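Local coordinates for glucose-resistance amylase regulator (PDB 4RK6), which probably regulates transcription as a DNA-binding repressor of the LacI family, binding D-glucose in a cleft of its periplasmic-binding-protein-like core, at residues 136-139 and 140-143; 107-110 and 111-114; 55-58 and 59-62. All blocks are in the same frame, centred on the assembly; numbering follows the deposited sequence.

Contact 1. Residues 136-139 and 140-143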
loop_
_atom_site.group_PDB
_atom_site.type_symbol
_atom_site.label_atom_id
_atom_site.label_comp_id
_atom_site.label_asym_id
_atom_site.label_seq_id
_atom_site.Cartn_x
_atom_site.Cartn_y
_atom_site.Cartn_z
ATOM N N LYS A 136 4.091 7.830 -21.353
ATOM C CA LYS A 136 3.444 8.860 -22.174
ATOM C C LYS A 136 4.222 10.175 -22.238
ATOM O O LYS A 136 4.955 10.542 -21.311
ATOM C CB LYS A 136 2.038 9.153 -21.654
ATOM C CG LYS A 136 1.959 9.716 -20.240
ATOM C CD LYS A 136 0.516 9.806 -19.756
ATOM C CE LYS A 136 0.401 10.537 -18.422
ATOM N NZ LYS A 136 1.038 9.812 -17.279
ATOM N N LEU A 137 4.028 10.878 -23.350
ATOM C CA LEU A 137 4.467 12.265 -23.507
ATOM C C LEU A 137 3.342 13.202 -23.060
ATOM O O LEU A 137 2.158 12.896 -23.255
ATOM C CB LEU A 137 4.812 12.518 -24.981
ATOM C CG LEU A 137 5.984 11.696 -25.514
ATOM C CD1 LEU A 137 5.994 11.610 -27.042
ATOM C CD2 LEU A 137 7.285 12.287 -25.004
ATOM N N THR A 138 3.693 14.335 -22.454
ATOM C CA THR A 138 2.697 15.294 -22.003
ATOM C C THR A 138 3.159 16.721 -22.245
ATOM O O THR A 138 4.311 16.964 -22.608
ATOM C CB THR A 138 2.405 15.166 -20.496
ATOM O OG1 THR A 138 3.553 15.586 -19.761
ATOM C CG2 THR A 138 2.046 13.723 -20.122
ATOM N N THR A 139 2.255 17.663 -22.009
ATOM C CA THR A 139 2.595 19.080 -22.129
ATOM C C THR A 139 3.510 19.589 -21.029
ATOM O O THR A 139 4.435 20.369 -21.305
ATOM C CB THR A 139 1.325 19.950 -22.200
ATOM O OG1 THR A 139 0.554 19.537 -23.330
ATOM C CG2 THR A 139 1.666 21.424 -22.343
ATOM N N ASN A 140 3.275 19.164 -19.786
ATOM C CA ASN A 140 3.939 19.776 -18.631
ATOM C C ASN A 140 4.865 18.887 -17.800
ATOM O O ASN A 140 5.571 19.395 -16.933
ATOM C CB ASN A 140 2.872 20.370 -17.716
ATOM C CG ASN A 140 2.084 21.464 -18.397
ATOM O OD1 ASN A 140 0.876 21.360 -18.581
ATOM N ND2 ASN A 140 2.776 22.516 -18.790
ATOM N N ILE A 141 4.843 17.573 -18.034
ATOM C CA ILE A 141 5.661 16.642 -17.244
ATOM C C ILE A 141 6.643 15.891 -18.132
ATOM O O ILE A 141 6.247 15.234 -19.097
ATOM C CB ILE A 141 4.769 15.654 -16.441
ATOM C CG1 ILE A 141 3.919 16.428 -15.414
ATOM C CG2 ILE A 141 5.613 14.589 -15.734
ATOM C CD1 ILE A 141 2.741 15.652 -14.862
ATOM N N SER A 142 7.919 15.982 -17.764
ATOM C CA SER A 142 9.003 15.291 -18.461
ATOM C C SER A 142 8.707 13.804 -18.489
ATOM O O SER A 142 8.261 13.236 -17.473
ATOM C CB SER A 142 10.333 15.521 -17.739
ATOM O OG SER A 142 10.662 16.891 -17.683
ATOM N N SER A 143 8.922 13.186 -19.644
ATOM C CA SER A 143 8.764 11.738 -19.789
ATOM C C SER A 143 10.092 11.070 -19.475
ATOM O O SER A 143 10.717 10.475 -20.335
ATOM C CB SER A 143 8.295 11.373 -21.193
ATOM O OG SER A 143 7.697 10.083 -21.173
HETATM O O HOH W 1 6.585 14.629 -21.985
#

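Contact 2. Residues 107-110 and 111-114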
loop_
_atom_site.group_PDB
_atom_site.type_symbol
_atom_site.label_atom_id
_atom_site.label_comp_id
_atom_site.label_asym_id
_atom_site.label_seq_id
_atom_site.Cartn_x
_atom_site.Cartn_y
_atom_site.Cartn_z
ATOM N N THR A 107 16.758 12.283 -4.689
ATOM C CA THR A 107 16.219 11.324 -5.652
ATOM C C THR A 107 17.222 10.237 -5.975
ATOM O O THR A 107 18.448 10.422 -5.848
ATOM C CB THR A 107 15.773 12.061 -6.953
ATOM O OG1 THR A 107 15.169 11.146 -7.881
ATOM C CG2 THR A 107 16.963 12.735 -7.644
ATOM N N SER A 108 16.716 9.085 -6.408
ATOM C CA SER A 108 17.557 8.134 -7.114
ATOM C C SER A 108 17.921 8.774 -8.444
ATOM O O SER A 108 17.131 9.554 -8.998
ATOM C CB SER A 108 16.808 6.805 -7.344
ATOM O OG SER A 108 16.407 6.209 -6.100
ATOM N N ASN A 109 19.076 8.416 -8.983
ATOM C CA ASN A 109 19.477 8.909 -10.282
ATOM C C ASN A 109 18.786 8.146 -11.403
ATOM O O ASN A 109 19.093 6.986 -11.650
ATOM C CB ASN A 109 20.993 8.837 -10.453
ATOM C CG ASN A 109 21.483 9.523 -11.723
ATOM O OD1 ASN A 109 21.207 9.104 -12.849
ATOM N ND2 ASN A 109 22.273 10.577 -11.537
ATOM N N GLU A 110 17.870 8.817 -12.087
ATOM C CA GLU A 110 16.989 8.150 -13.048
ATOM C C GLU A 110 17.740 7.533 -14.225
ATOM O O GLU A 110 17.461 6.400 -14.604
ATOM C CB GLU A 110 15.887 9.098 -13.530
ATOM C CG GLU A 110 14.775 9.327 -12.522
ATOM C CD GLU A 110 13.712 8.227 -12.541
ATOM O OE1 GLU A 110 13.734 7.345 -13.434
ATOM O OE2 GLU A 110 12.834 8.281 -11.676
ATOM N N PHE A 111 18.708 8.243 -14.806
ATOM C CA PHE A 111 19.410 7.653 -15.924
ATOM C C PHE A 111 20.249 6.455 -15.492
ATOM O O PHE A 111 20.319 5.462 -16.206
ATOM C CB PHE A 111 20.272 8.661 -16.688
ATOM C CG PHE A 111 20.937 8.050 -17.879
ATOM C CD1 PHE A 111 20.214 7.817 -19.049
ATOM C CD2 PHE A 111 22.254 7.620 -17.804
ATOM C CE1 PHE A 111 20.803 7.193 -20.127
ATOM C CE2 PHE A 111 22.848 7.003 -18.888
ATOM C CZ PHE A 111 22.122 6.790 -20.049
ATOM N N GLU A 112 20.907 6.557 -14.343
ATOM C CA GLU A 112 21.703 5.438 -13.842
ATOM C C GLU A 112 20.844 4.206 -13.602
ATOM O O GLU A 112 21.266 3.080 -13.933
ATOM C CB GLU A 112 22.411 5.829 -12.553
ATOM C CG GLU A 112 23.487 4.864 -12.093
ATOM C CD GLU A 112 24.178 5.337 -10.822
ATOM O OE1 GLU A 112 24.264 4.545 -9.863
ATOM O OE2 GLU A 112 24.626 6.505 -10.771
HETATM N N MSE A 113 19.659 4.402 -13.008
HETATM C CA MSE A 113 18.725 3.267 -12.790
HETATM C C MSE A 113 18.417 2.617 -14.092
HETATM O O MSE A 113 18.612 1.402 -14.260
HETATM C CB MSE A 113 17.400 3.679 -12.156
HETATM C CG MSE A 113 17.561 4.059 -10.691
HETATM SE SE MSE A 113 15.793 4.056 -9.829
HETATM C CE MSE A 113 15.153 5.781 -10.563
HETATM N N MSE A 114 17.967 3.416 -15.055
HETATM C CA MSE A 114 17.543 2.865 -16.345
HETATM C C MSE A 114 18.679 2.237 -17.091
HETATM O O MSE A 114 18.545 1.154 -17.666
HETATM C CB MSE A 114 16.923 3.935 -17.225
HETATM C CG MSE A 114 16.422 3.373 -18.548
HETATM SE SE MSE A 114 14.874 2.175 -18.268
HETATM C CE MSE A 114 13.671 3.531 -17.561
HETATM O O HOH W 2 19.428 11.055 -14.314
#

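Contact 3. Residues 55-58 and 59-62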
loop_
_atom_site.group_PDB
_atom_site.type_symbol
_atom_site.label_atom_id
_atom_site.label_comp_id
_atom_site.label_asym_id
_atom_site.label_seq_id
_atom_site.Cartn_x
_atom_site.Cartn_y
_atom_site.Cartn_z
ATOM N N GLN A 55 -6.328 22.276 -4.332
ATOM C CA GLN A 55 -4.900 22.509 -4.131
ATOM C C GLN A 55 -4.663 23.775 -3.324
ATOM O O GLN A 55 -3.827 23.800 -2.409
ATOM C CB GLN A 55 -4.171 22.554 -5.474
ATOM C CG GLN A 55 -4.135 21.217 -6.201
ATOM C CD GLN A 55 -3.515 21.316 -7.583
ATOM O OE1 GLN A 55 -3.313 22.419 -8.102
ATOM N NE2 GLN A 55 -3.218 20.164 -8.193
ATOM N N TYR A 56 -5.414 24.831 -3.617
ATOM C CA TYR A 56 -5.240 26.076 -2.893
ATOM C C TYR A 56 -5.626 25.939 -1.409
ATOM O O TYR A 56 -4.982 26.526 -0.558
ATOM C CB TYR A 56 -5.972 27.253 -3.561
ATOM C CG TYR A 56 -5.602 28.568 -2.910
ATOM C CD1 TYR A 56 -4.356 29.150 -3.131
ATOM C CD2 TYR A 56 -6.478 29.207 -2.032
ATOM C CE1 TYR A 56 -3.999 30.340 -2.517
ATOM C CE2 TYR A 56 -6.129 30.398 -1.415
ATOM C CZ TYR A 56 -4.890 30.959 -1.659
ATOM O OH TYR A 56 -4.543 32.141 -1.048
ATOM N N GLN A 57 -6.662 25.151 -1.116
ATOM C CA GLN A 57 -7.059 24.873 0.280
ATOM C C GLN A 57 -5.948 24.154 1.038
ATOM O O GLN A 57 -5.641 24.516 2.176
ATOM C CB GLN A 57 -8.359 24.044 0.350
ATOM C CG GLN A 57 -9.585 24.704 -0.273
ATOM C CD GLN A 57 -9.840 26.108 0.253
ATOM O OE1 GLN A 57 -9.867 26.332 1.462
ATOM N NE2 GLN A 57 -10.028 27.063 -0.656
ATOM N N VAL A 58 -5.349 23.150 0.400
ATOM C CA VAL A 58 -4.191 22.445 0.953
ATOM C C VAL A 58 -3.076 23.426 1.284
ATOM O O VAL A 58 -2.464 23.346 2.344
ATOM C CB VAL A 58 -3.648 21.380 -0.027
ATOM C CG1 VAL A 58 -2.289 20.842 0.424
ATOM C CG2 VAL A 58 -4.637 20.241 -0.175
ATOM N N PHE A 59 -2.806 24.351 0.372
ATOM C CA PHE A 59 -1.797 25.351 0.621
ATOM C C PHE A 59 -2.158 26.207 1.837
ATOM O O PHE A 59 -1.309 26.471 2.686
ATOM C CB PHE A 59 -1.580 26.248 -0.611
ATOM C CG PHE A 59 -0.897 27.525 -0.284
ATOM C CD1 PHE A 59 0.469 27.551 -0.070
ATOM C CD2 PHE A 59 -1.610 28.715 -0.177
ATOM C CE1 PHE A 59 1.106 28.730 0.261
ATOM C CE2 PHE A 59 -0.975 29.897 0.160
ATOM C CZ PHE A 59 0.389 29.906 0.376
ATOM N N GLN A 60 -3.407 26.649 1.931
ATOM C CA GLN A 60 -3.836 27.420 3.106
ATOM C C GLN A 60 -3.622 26.654 4.432
ATOM O O GLN A 60 -3.283 27.267 5.440
ATOM C CB GLN A 60 -5.283 27.871 2.957
ATOM C CG GLN A 60 -5.438 28.976 1.924
ATOM C CD GLN A 60 -6.887 29.374 1.693
ATOM O OE1 GLN A 60 -7.231 30.555 1.733
ATOM N NE2 GLN A 60 -7.743 28.390 1.444
ATOM N N THR A 61 -3.807 25.330 4.392
ATOM C CA THR A 61 -3.571 24.414 5.529
ATOM C C THR A 61 -2.075 24.328 5.886
ATOM O O THR A 61 -1.701 24.231 7.049
ATOM C CB THR A 61 -4.101 22.997 5.187
ATOM O OG1 THR A 61 -5.529 23.037 5.086
ATOM C CG2 THR A 61 -3.697 21.954 6.232
ATOM N N LEU A 62 -1.220 24.379 4.876
ATOM C CA LEU A 62 0.232 24.384 5.104
ATOM C C LEU A 62 0.752 25.654 5.780
ATOM O O LEU A 62 1.403 25.541 6.818
ATOM C CB LEU A 62 0.988 24.040 3.817
ATOM C CG LEU A 62 0.750 22.590 3.348
ATOM C CD1 LEU A 62 1.179 22.345 1.900
ATOM C CD2 LEU A 62 1.411 21.569 4.257
#

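Contact 1. Residues 136-139 and 140-143
Thr139 and Asn140 stand at the tip of a surface loop, where the chain turns back on itself, and Ser143 closes the same loop at its base. The two residues at the tip lie side by side and point the same way; OD1 of Asn140 comes 3.8 Å from CG2 of Thr139, a loose touch of methyl against amide oxygen. Their backbone angles fit the two central positions of a type I beta turn, so the chain from 140 to 143 runs back roughly against 136-139.

Two hydroxyls pin the returning arm. At the base, OG of Ser143 donates to O of Lys136 at 2.8 Å, reaching it from above the carbonyl plane, 55° out of it. Here OG stands trans to its own backbone N (chi1 -159°), which carries it across the loop; CB is left 4.0 Å from CD2 of Leu137. Nearer the tip, OG1 of Thr138 donates to O of Ile141 at 2.8 Å, this time in the carbonyl plane and on a lone pair. The same oxygen takes a second bond from a water, 3.0 Å from O of Ile141, and that water accepts from N of Thr138, so a solvent bridge runs beside the direct bond. Lys136 sends NZ away to Asp134 and to the carbonyl of Asn168.

Ser143 holds the N-cap position of helix 144-155, yet its hydroxyl serves the loop and not the helix end. The whole is a beta-turn loop joining strand 129-132 to that helix, beside the glucose pocket, with Ile141's side chain about 8 Å from the sugar.

Contact 2. Residues 107-110 and 111-114
Met113, present as selenomethionine, folds back from the first turn of helix 110-123 over the residues that lead into it, and its side chain can be followed atom by atom. CB rests against two carbonyl oxygens, O of Asn109 and O of Glu110. CG closes further on the first, lying 3.4 Å from O of Asn109, the same oxygen that accepts the backbone N of Met113. SE then passes Ser108, 3.8 Å from its CB. A bend at the last torsion (chi3 -77°) turns the methyl toward Glu110, where CE sits squarely over the face of the carboxylate, 3.5 Å from CD and nearly equidistant from the two oxygens.

The carboxylate takes its polar partner from outside: OE1 of Glu110 forms a salt bridge with Arg145, a residue of the glucose pocket. Ser108 is tied to the pocket too, through a hydrogen bond from its hydroxyl to Gln242. The selenomethionine chain thus runs between Ser108 and Glu110, whose polar ends both reach pocket residues.

On another side of the helix start, Asn109 supplies the N-cap. Its OD1 accepts N of Glu112 at 3.0 Å with an almost straight N-H (167°), the donor tilted out of the amide plane. CG lying trans to the backbone N (chi1 -172°) brings the amide to this first turn. A water donating to OD1 and accepting from N of Phe111 links OD1 to the N-H one residue earlier in the first turn. The arrangement is a classic asparagine N-cap at a strand-to-helix junction, set in the wall of the sugar cleft, with the side chain of Glu110 about 4 Å from the glucose.

Contact 3. Residues 55-58 and 59-62
Tyr56 and Phe59 put their rings next to each other at a slant, planes 39° apart and centroids 5.6 Å apart; CE1 of Tyr56 comes 3.7 Å from CD2 of Phe59. On the same side of the phenol plane, but over the CD2/CE2 half, the amide of Gln60 approaches, also obliquely, its OE1 3.3 Å from CE2 of Tyr56. That amide meets a second one: Gln57 and Gln60 run alongside each other with planes almost perpendicular (78°), and OE1 of Gln57 lies 3.0 Å from NE2 of Gln60 at an angle too poor for a hydrogen bond.

All these groups ride on helix 52-64, whose i to i+4 backbone bonds link 55-58 to 59-62. The helix is the link of a beta-alpha-beta crossover between parallel strands 42-48 and 69-72. Val58 packs on Thr46 and Leu48 of the first of these strands, while Phe59 reaches Lys84 and Leu85 of helix 79-87. Further along, CG1 of Val58 meets CD1 of Leu62 at 4.1 Å, the two side chains parallel. Thr61 leans its hydroxyl on O of Gln57, a weak bond at 3.3 Å from OG1, and Glu42 of the second subunit packs against Gln57, Val58 and Thr61.

From the N terminus the chain first makes contact 3, within helix 52-64 beside strand 42-48, outermost in the chain's own sheet, where the second subunit comes up. Contact 2 follows at 107-114, where strand 104-108 gives way to helix 110-123 and the chain passes from one lobe to the other. Contact 1 is last, closing the loop between strand 129-132 and helix 144-155 in the second lobe. The three stand in series: none nests in or crosses another. Contacts 1 and 2 lie near the glucose, their nearest atoms about 8 Å apart, and Arg145, just after contact 1, meets Glu110 of contact 2. Contact 3 lies about 31 Å from contact 2, centre to centre.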